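Long-range contacts in hydrazine synthase subunit beta (Candidatus Kuenenia stuttgartiensis, PDB 5C2V), which forms part of the hydrazine synthase complex, which condenses nitric oxide with ammonium to make hydrazine, and may modulate passage of the hydroxylamine intermediate between its active sites: residues T155-L160 with V170-I175; P144-I149 with L192-Y197; R277-D282 with D310-R315. All blocks are in the same frame, centred on the assembly; numbering follows the deposited sequence.

Interaction 1 (T155-L160 with V170-I175); sequences TLVAIL and VDFIDI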
loop_
_atom_site.group_PDB
_atom_site.type_symbol
_atom_site.label_atom_id
_atom_site.label_comp_id
_atom_site.label_asym_id
_atom_site.label_seq_id
_atom_site.Cartn_x
_atom_site.Cartn_y
_atom_site.Cartn_z
ATOM N N THR B 155 5.464 41.470 37.703
ATOM C CA THR B 155 6.552 41.061 36.817
ATOM C C THR B 155 6.569 41.848 35.509
ATOM O O THR B 155 5.524 42.234 34.985
ATOM C CB THR B 155 6.483 39.555 36.490
ATOM O OG1 THR B 155 5.120 39.170 36.278
ATOM C CG2 THR B 155 7.061 38.731 37.632
ATOM N N LEU B 156 7.772 42.074 34.991
ATOM C CA LEU B 156 7.974 42.882 33.795
ATOM C C LEU B 156 8.886 42.155 32.810
ATOM O O LEU B 156 10.054 41.926 33.101
ATOM C CB LEU B 156 8.570 44.241 34.188
ATOM C CG LEU B 156 8.824 45.379 33.190
ATOM C CD1 LEU B 156 10.153 45.213 32.457
ATOM C CD2 LEU B 156 7.678 45.535 32.208
ATOM N N VAL B 157 8.365 41.806 31.638
ATOM C CA VAL B 157 9.183 41.124 30.640
ATOM C C VAL B 157 9.735 42.118 29.627
ATOM O O VAL B 157 9.062 43.079 29.256
ATOM C CB VAL B 157 8.394 40.021 29.900
ATOM C CG1 VAL B 157 8.049 38.888 30.850
ATOM C CG2 VAL B 157 7.141 40.590 29.256
ATOM N N ALA B 158 10.970 41.895 29.194
ATOM C CA ALA B 158 11.583 42.766 28.197
ATOM C C ALA B 158 12.266 41.961 27.102
ATOM O O ALA B 158 13.163 41.165 27.374
ATOM C CB ALA B 158 12.578 43.706 28.856
ATOM N N ILE B 159 11.836 42.166 25.862
ATOM C CA ILE B 159 12.513 41.546 24.735
ATOM C C ILE B 159 13.808 42.288 24.447
ATOM O O ILE B 159 13.812 43.500 24.222
ATOM C CB ILE B 159 11.645 41.525 23.463
ATOM C CG1 ILE B 159 10.944 42.871 23.265
ATOM C CG2 ILE B 159 10.628 40.400 23.536
ATOM C CD1 ILE B 159 10.234 42.995 21.942
ATOM N N LEU B 160 14.912 41.552 24.454
ATOM C CA LEU B 160 16.192 42.142 24.122
ATOM C C LEU B 160 16.522 41.798 22.685
ATOM O O LEU B 160 16.803 40.645 22.360
ATOM C CB LEU B 160 17.294 41.642 25.056
ATOM C CG LEU B 160 16.990 41.628 26.552
ATOM C CD1 LEU B 160 18.189 41.100 27.323
ATOM C CD2 LEU B 160 16.601 43.014 27.038
ATOM N N VAL B 170 14.972 37.183 26.405
ATOM C CA VAL B 170 13.934 37.928 27.096
ATOM C C VAL B 170 14.256 37.958 28.586
ATOM O O VAL B 170 14.546 36.920 29.190
ATOM C CB VAL B 170 12.539 37.307 26.879
ATOM C CG1 VAL B 170 11.491 38.045 27.696
ATOM C CG2 VAL B 170 12.175 37.315 25.402
ATOM N N ASP B 171 14.219 39.154 29.167
ATOM C CA ASP B 171 14.500 39.328 30.585
ATOM C C ASP B 171 13.224 39.376 31.414
ATOM O O ASP B 171 12.232 39.993 31.019
ATOM C CB ASP B 171 15.312 40.603 30.820
ATOM C CG ASP B 171 16.803 40.377 30.687
ATOM O OD1 ASP B 171 17.242 39.214 30.801
ATOM O OD2 ASP B 171 17.537 41.364 30.476
ATOM N N PHE B 172 13.268 38.719 32.569
ATOM C CA PHE B 172 12.175 38.758 33.529
ATOM C C PHE B 172 12.568 39.618 34.727
ATOM O O PHE B 172 13.589 39.375 35.372
ATOM C CB PHE B 172 11.798 37.345 33.980
ATOM C CG PHE B 172 11.193 36.501 32.892
ATOM C CD1 PHE B 172 11.998 35.781 32.024
ATOM C CD2 PHE B 172 9.818 36.424 32.742
ATOM C CE1 PHE B 172 11.443 35.006 31.023
ATOM C CE2 PHE B 172 9.257 35.648 31.743
ATOM C CZ PHE B 172 10.070 34.938 30.883
ATOM N N ILE B 173 11.757 40.631 35.010
ATOM C CA ILE B 173 12.046 41.580 36.075
ATOM C C ILE B 173 11.012 41.477 37.187
ATOM O O ILE B 173 9.816 41.355 36.923
ATOM C CB ILE B 173 12.060 43.037 35.555
ATOM C CG1 ILE B 173 12.765 43.131 34.200
ATOM C CG2 ILE B 173 12.710 43.966 36.571
ATOM C CD1 ILE B 173 14.218 42.771 34.246
ATOM N N ASP B 174 11.471 41.537 38.432
ATOM C CA ASP B 174 10.559 41.602 39.564
ATOM C C ASP B 174 10.332 43.070 39.900
ATOM O O ASP B 174 11.251 43.764 40.330
ATOM C CB ASP B 174 11.117 40.844 40.770
ATOM C CG ASP B 174 10.102 40.697 41.886
ATOM O OD1 ASP B 174 9.385 39.675 41.909
ATOM O OD2 ASP B 174 10.018 41.606 42.739
ATOM N N ILE B 175 9.102 43.534 39.693
ATOM C CA ILE B 175 8.782 44.956 39.789
ATOM C C ILE B 175 9.046 45.528 41.178
ATOM O O ILE B 175 9.645 46.597 41.310
ATOM C CB ILE B 175 7.314 45.216 39.392
ATOM C CG1 ILE B 175 7.148 45.038 37.881
ATOM C CG2 ILE B 175 6.875 46.611 39.817
ATOM C CD1 ILE B 175 5.824 45.519 37.336
#

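Interaction 2 (P144-I149 with L192-Y197); sequences PRMVEI and LRDVVY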
loop_
_atom_site.group_PDB
_atom_site.type_symbol
_atom_site.label_atom_id
_atom_site.label_comp_id
_atom_site.label_asym_id
_atom_site.label_seq_id
_atom_site.Cartn_x
_atom_site.Cartn_y
_atom_site.Cartn_z
ATOM N N PRO B 144 16.894 46.587 24.520
ATOM C CA PRO B 144 15.499 46.187 24.733
ATOM C C PRO B 144 14.577 46.906 23.751
ATOM O O PRO B 144 14.612 48.133 23.679
ATOM C CB PRO B 144 15.215 46.631 26.175
ATOM C CG PRO B 144 16.560 46.874 26.794
ATOM C CD PRO B 144 17.460 47.294 25.680
ATOM N N ARG B 145 13.763 46.157 23.015
ATOM C CA ARG B 145 12.847 46.763 22.050
ATOM C C ARG B 145 11.551 47.259 22.686
ATOM O O ARG B 145 11.077 48.357 22.395
ATOM C CB ARG B 145 12.526 45.766 20.934
ATOM C CG ARG B 145 11.618 46.315 19.843
ATOM C CD ARG B 145 12.162 47.610 19.259
ATOM N NE ARG B 145 11.349 48.085 18.143
ATOM C CZ ARG B 145 11.695 47.971 16.865
ATOM N NH1 ARG B 145 12.849 47.408 16.536
ATOM N NH2 ARG B 145 10.891 48.429 15.914
ATOM N N MET B 146 10.990 46.434 23.562
ATOM C CA MET B 146 9.674 46.677 24.138
ATOM C C MET B 146 9.588 45.979 25.489
ATOM O O MET B 146 10.294 44.999 25.724
ATOM C CB MET B 146 8.581 46.174 23.184
ATOM C CG MET B 146 7.160 46.181 23.732
ATOM S SD MET B 146 6.528 47.826 24.101
ATOM C CE MET B 146 5.821 48.275 22.519
ATOM N N VAL B 147 8.739 46.477 26.383
ATOM C CA VAL B 147 8.469 45.750 27.613
ATOM C C VAL B 147 7.017 45.297 27.630
ATOM O O VAL B 147 6.259 45.617 26.721
ATOM C CB VAL B 147 8.749 46.615 28.851
ATOM C CG1 VAL B 147 10.236 46.907 28.968
ATOM C CG2 VAL B 147 7.946 47.906 28.786
ATOM N N GLU B 148 6.640 44.531 28.648
ATOM C CA GLU B 148 5.237 44.220 28.904
ATOM C C GLU B 148 5.035 43.935 30.390
ATOM O O GLU B 148 5.886 43.309 31.021
ATOM C CB GLU B 148 4.780 43.034 28.048
ATOM C CG GLU B 148 3.383 42.503 28.357
ATOM C CD GLU B 148 2.269 43.327 27.734
ATOM O OE1 GLU B 148 1.308 42.725 27.210
ATOM O OE2 GLU B 148 2.336 44.572 27.782
ATOM N N ILE B 149 3.903 44.358 30.943
ATOM C CA ILE B 149 3.623 44.107 32.352
ATOM C C ILE B 149 2.544 43.042 32.525
ATOM O O ILE B 149 1.507 43.076 31.862
ATOM C CB ILE B 149 3.191 45.392 33.085
ATOM C CG1 ILE B 149 4.206 46.510 32.843
ATOM C CG2 ILE B 149 3.033 45.132 34.576
ATOM C CD1 ILE B 149 3.901 47.783 33.599
ATOM N N LEU B 192 13.438 40.967 17.165
ATOM C CA LEU B 192 12.265 40.779 18.011
ATOM C C LEU B 192 11.538 42.115 18.069
ATOM O O LEU B 192 12.059 43.090 18.613
ATOM C CB LEU B 192 12.671 40.351 19.427
ATOM C CG LEU B 192 13.233 38.974 19.800
ATOM C CD1 LEU B 192 14.444 38.582 18.965
ATOM C CD2 LEU B 192 13.598 38.972 21.278
ATOM N N ARG B 193 10.333 42.161 17.507
ATOM C CA ARG B 193 9.590 43.416 17.450
ATOM C C ARG B 193 8.526 43.678 18.523
ATOM O O ARG B 193 8.074 44.814 18.669
ATOM C CB ARG B 193 8.932 43.523 16.074
ATOM C CG ARG B 193 9.921 43.610 14.924
ATOM C CD ARG B 193 10.689 44.920 14.975
ATOM N NE ARG B 193 12.097 44.701 15.278
ATOM C CZ ARG B 193 13.071 44.772 14.381
ATOM N NH1 ARG B 193 12.797 45.070 13.117
ATOM N NH2 ARG B 193 14.320 44.537 14.753
ATOM N N ASP B 194 8.123 42.653 19.269
ATOM C CA ASP B 194 7.068 42.840 20.269
ATOM C C ASP B 194 7.027 41.721 21.311
ATOM O O ASP B 194 7.553 40.632 21.085
ATOM C CB ASP B 194 5.705 42.964 19.582
ATOM C CG ASP B 194 4.741 43.849 20.353
ATOM O OD1 ASP B 194 4.985 44.098 21.553
ATOM O OD2 ASP B 194 3.740 44.300 19.757
ATOM N N VAL B 195 6.393 41.994 22.447
ATOM C CA VAL B 195 6.066 40.948 23.413
ATOM C C VAL B 195 4.705 41.214 24.065
ATOM O O VAL B 195 4.430 42.332 24.500
ATOM C CB VAL B 195 7.154 40.822 24.503
ATOM C CG1 VAL B 195 7.553 42.195 25.035
ATOM C CG2 VAL B 195 6.695 39.901 25.627
ATOM N N VAL B 196 3.851 40.194 24.130
ATOM C CA VAL B 196 2.561 40.350 24.806
ATOM C C VAL B 196 2.308 39.255 25.837
ATOM O O VAL B 196 2.881 38.172 25.760
ATOM C CB VAL B 196 1.383 40.362 23.806
ATOM C CG1 VAL B 196 1.461 41.580 22.899
ATOM C CG2 VAL B 196 1.352 39.077 22.996
ATOM N N TYR B 197 1.442 39.554 26.801
ATOM C CA TYR B 197 1.066 38.605 27.845
ATOM C C TYR B 197 -0.338 38.060 27.613
ATOM O O TYR B 197 -1.209 38.764 27.102
ATOM C CB TYR B 197 1.133 39.262 29.227
ATOM C CG TYR B 197 2.299 38.829 30.090
ATOM C CD1 TYR B 197 2.288 37.606 30.746
ATOM C CD2 TYR B 197 3.398 39.657 30.271
ATOM C CE1 TYR B 197 3.348 37.213 31.544
ATOM C CE2 TYR B 197 4.460 39.275 31.066
ATOM C CZ TYR B 197 4.431 38.051 31.699
ATOM O OH TYR B 197 5.488 37.667 32.492
#

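Interaction 3 (R277-D282 with D310-R315); sequences RVTILD and DYLVAR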
loop_
_atom_site.group_PDB
_atom_site.type_symbol
_atom_site.label_atom_id
_atom_site.label_comp_id
_atom_site.label_asym_id
_atom_site.label_seq_id
_atom_site.Cartn_x
_atom_site.Cartn_y
_atom_site.Cartn_z
ATOM N N ARG B 277 -0.127 42.743 5.981
ATOM C CA ARG B 277 -1.360 42.040 6.339
ATOM C C ARG B 277 -1.411 41.683 7.814
ATOM O O ARG B 277 -0.386 41.614 8.468
ATOM C CB ARG B 277 -1.509 40.775 5.491
ATOM C CG ARG B 277 -0.428 39.737 5.735
ATOM C CD ARG B 277 -0.356 38.739 4.593
ATOM N NE ARG B 277 0.608 37.676 4.859
ATOM C CZ ARG B 277 1.042 36.815 3.944
ATOM N NH1 ARG B 277 0.606 36.890 2.695
ATOM N NH2 ARG B 277 1.918 35.878 4.282
ATOM N N VAL B 278 -2.609 41.447 8.338
ATOM C CA VAL B 278 -2.741 41.063 9.740
ATOM C C VAL B 278 -3.020 39.571 9.873
ATOM O O VAL B 278 -4.038 39.074 9.394
ATOM C CB VAL B 278 -3.856 41.854 10.445
ATOM C CG1 VAL B 278 -4.032 41.356 11.873
ATOM C CG2 VAL B 278 -3.540 43.341 10.430
ATOM N N THR B 279 -2.106 38.861 10.526
ATOM C CA THR B 279 -2.262 37.429 10.738
ATOM C C THR B 279 -2.950 37.150 12.070
ATOM O O THR B 279 -2.447 37.516 13.133
ATOM C CB THR B 279 -0.907 36.699 10.698
ATOM O OG1 THR B 279 -0.421 36.668 9.349
ATOM C CG2 THR B 279 -1.054 35.272 11.200
ATOM N N ILE B 280 -4.111 36.509 11.998
ATOM C CA ILE B 280 -4.889 36.171 13.182
ATOM C C ILE B 280 -4.829 34.675 13.458
ATOM O O ILE B 280 -5.154 33.857 12.586
ATOM C CB ILE B 280 -6.357 36.602 13.036
ATOM C CG1 ILE B 280 -6.440 38.047 12.537
ATOM C CG2 ILE B 280 -7.098 36.433 14.354
ATOM C CD1 ILE B 280 -7.850 38.521 12.275
ATOM N N LEU B 281 -4.416 34.332 14.677
ATOM C CA LEU B 281 -4.229 32.944 15.084
ATOM C C LEU B 281 -5.154 32.550 16.232
ATOM O O LEU B 281 -5.556 33.393 17.039
ATOM C CB LEU B 281 -2.774 32.705 15.497
ATOM C CG LEU B 281 -1.681 33.086 14.497
ATOM C CD1 LEU B 281 -0.306 32.863 15.106
ATOM C CD2 LEU B 281 -1.835 32.292 13.212
ATOM N N ASP B 282 -5.462 31.257 16.311
ATOM C CA ASP B 282 -6.304 30.720 17.374
ATOM C C ASP B 282 -5.412 30.303 18.538
ATOM O O ASP B 282 -4.619 29.370 18.420
ATOM C CB ASP B 282 -7.126 29.534 16.857
ATOM C CG ASP B 282 -8.212 29.096 17.827
ATOM O OD1 ASP B 282 -7.931 28.954 19.036
ATOM O OD2 ASP B 282 -9.356 28.887 17.371
ATOM N N ASP B 310 -3.033 24.588 10.984
ATOM C CA ASP B 310 -3.756 24.044 12.122
ATOM C C ASP B 310 -4.320 25.173 12.981
ATOM O O ASP B 310 -5.519 25.204 13.257
ATOM C CB ASP B 310 -2.852 23.132 12.957
ATOM C CG ASP B 310 -2.443 21.874 12.212
ATOM O OD1 ASP B 310 -3.023 21.602 11.139
ATOM O OD2 ASP B 310 -1.550 21.151 12.702
ATOM N N TYR B 311 -3.461 26.100 13.403
ATOM C CA TYR B 311 -3.914 27.207 14.244
ATOM C C TYR B 311 -4.206 28.529 13.522
ATOM O O TYR B 311 -4.531 29.516 14.179
ATOM C CB TYR B 311 -2.915 27.473 15.379
ATOM C CG TYR B 311 -1.452 27.489 14.999
ATOM C CD1 TYR B 311 -0.871 28.615 14.428
ATOM C CD2 TYR B 311 -0.641 26.392 15.255
ATOM C CE1 TYR B 311 0.473 28.634 14.097
ATOM C CE2 TYR B 311 0.701 26.402 14.928
ATOM C CZ TYR B 311 1.253 27.525 14.350
ATOM O OH TYR B 311 2.590 27.534 14.024
ATOM N N LEU B 312 -4.106 28.575 12.196
ATOM C CA LEU B 312 -4.272 29.865 11.525
ATOM C C LEU B 312 -5.743 30.187 11.293
ATOM O O LEU B 312 -6.432 29.496 10.542
ATOM C CB LEU B 312 -3.531 29.877 10.183
ATOM C CG LEU B 312 -3.844 31.037 9.231
ATOM C CD1 LEU B 312 -3.281 32.353 9.752
ATOM C CD2 LEU B 312 -3.342 30.749 7.820
ATOM N N VAL B 313 -6.218 31.243 11.948
ATOM C CA VAL B 313 -7.574 31.729 11.723
ATOM C C VAL B 313 -7.715 32.471 10.399
ATOM O O VAL B 313 -8.555 32.118 9.570
ATOM C CB VAL B 313 -8.037 32.659 12.863
ATOM C CG1 VAL B 313 -9.434 33.194 12.577
ATOM C CG2 VAL B 313 -7.999 31.928 14.195
ATOM N N ALA B 314 -6.889 33.497 10.200
ATOM C CA ALA B 314 -7.013 34.322 8.996
ATOM C C ALA B 314 -5.756 35.121 8.656
ATOM O O ALA B 314 -4.883 35.312 9.498
ATOM C CB ALA B 314 -8.200 35.269 9.138
ATOM N N ARG B 315 -5.672 35.577 7.409
ATOM C CA ARG B 315 -4.736 36.635 7.040
ATOM C C ARG B 315 -5.496 37.738 6.309
ATOM O O ARG B 315 -5.996 37.537 5.202
ATOM C CB ARG B 315 -3.596 36.094 6.177
ATOM C CG ARG B 315 -2.696 35.101 6.897
ATOM C CD ARG B 315 -1.500 34.716 6.043
ATOM N NE ARG B 315 -0.603 33.797 6.741
ATOM C CZ ARG B 315 -0.188 32.639 6.241
ATOM N NH1 ARG B 315 -0.587 32.253 5.036
ATOM N NH2 ARG B 315 0.627 31.864 6.944
#

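Interaction 1 (T155-L160 with V170-I175)
Leu156 and Ile173 face each other as a hydrogen-bonded pair of an antiparallel beta hairpin. Leu156 N donates to Ile173 O at 2.9 Å, and Ile173 N returns a bond to Leu156 O. Ala158 and Asp171 repeat this pairing two residues on. The non-hydrogen-bonded pair Val157 and Phe172 lies between them. There the CA of Val157 comes 3.3 Å from Asp171 O in a CA-H...O contact.

The Leu156 side chain can be followed outward. Its CB meets Ile173 CB at 3.9 Å and, on a second flank, Ile175 CG1 at 4.0 Å. CG stands anti to the backbone N (chi1 -176°). From there CD1 reaches Ile173 CG1 at 3.8 Å, while CD2 turns toward strand 144-149, where the side chain packs on Val147 and Ile149. The Leu156 and Ile173 side chains run side by side and point the same way.

The other face carries Val157, Ile159, Val170 and Phe172. Val157 CG1 touches both CD2 and CE2 of the Phe172 ring, each at 3.6 Å. Ile159 CG2 meets Val170 CG2 at 3.9 Å. At the far end Leu160 lies across Asp171 at about a right angle, with CD1 beside the carboxylate. Asp171 OD2 takes a hydrogen bond from Ser140 N.

These are the two middle strands of a four-stranded propeller blade. Strand 144-149 flanks Thr155-Leu160, and strand 179-186 flanks the partner strand. Val157 and Ile159 also pack against strand 190-197 of the following blade.

Interaction 2 (P144-I149 with L192-Y197)
Tyr197 N donates to Glu148 OE1 at 3.2 Å, with an N-H...O angle of 147°. The carboxylate oxygen uses its anti lone pair. This is the one hydrogen bond between the two segments, which are the first strands of successive beta-propeller blades. The strands run nearly parallel, with axes 6.2 Å from each other, and the contact is made mainly through side chains.

Glu148 sends CG anti to its backbone N (chi1 173°). CG then meets the edge of the Tyr197 ring, 3.4 Å from CD2 and in the ring plane. Carboxylate and ring are turned only 25° against each other.

At the other end Arg145 and Arg193 stack their guanidinium groups, with centres 4.3 Å apart. Arg145 NH1 sits over one face of the Arg193 group, offset toward its rim. NH1 also lies near Arg193 NE, but both are donors and no bond forms. Glu69 of the gamma subunit bridges the pair, with OE1 to Arg145 NH2 and OE2 to Arg193 NH1. Asp161 adds a salt bridge to Arg193 NH2. These carboxylates would offset the repulsion of the two like charges, and Glu69 ties the stack to the gamma subunit.

Between the two ends Met146 lies alongside Asp194. Asp194 OD2 accepts a bond from Met259 N, and Met146 CG rests 3.7 Å from Asp194 OD1.

Interaction 3 (R277-D282 with D310-R315)
Leu281 CD2 meets Leu312 CD1 at 3.8 Å in the apolar centre of this contact. The same CD2 lies in the plane of the Tyr311 ring, at its edge, 4.0 Å from CD1. Thr279 CG2 adds to the group by touching Leu312 CD1 at 3.9 Å. On the opposite face Ile280 CG2 packs against Val313 CB, and Pro3 of the gamma subunit covers both.

Strand 277-282 and the outermost strand 312-317 run antiparallel in a four-stranded propeller blade, joined by a long, largely helical connection. A classic beta bulge sets two residues, Val313 and Ala314, against the single Ile280. Ile280 O accepts a bond from Ala314 N at 3.0 Å and a weak one from Val313 N. Ile280 N donates to Ala314 O. Past the bulge Asp282 N gives Tyr311 O a nearly straight bond of 2.9 Å (175°). Asp282 also N-caps the following helix, OD1 accepting from Asp284 N.

At the polar edge Arg277 and Arg315 lie side by side, their guanidinium planes 14° apart. Leu312 CD2 sits over the centre of the Arg315 group, and Arg277 NH2 lies over the opposite face toward the rim. Thr279 OG1, in plane at its edge, hydrogen-bonds Asp253. Arg277 NH2 forms a salt bridge with Asp253, Arg315 NH1 one with Asp248. With both aspartates so near, the two positive charges are probably balanced locally, consistent with the side chains running together.

How the interactions relate
Interactions 1 and 2 adjoin, their centres about 9 Å apart. Strand 155-160 neighbours strand 144-149 in one blade, and Val157 O lies 2.9 Å from Glu148 N in a probable hydrogen bond. Both strands of interaction 1 fall in the chain between the two segments of interaction 2. Interaction 1 thus builds a blade from within, while interaction 2 joins it to the next one. Interaction 3 belongs to another blade, its centre about 27 Å from that of interaction 1 and about 20 Å from interaction 2's. Interactions 2 and 3 both meet the gamma subunit. The Arg193 side chain is about 13 Å from a heme c, and Arg145's about 13 Å from a calcium ion.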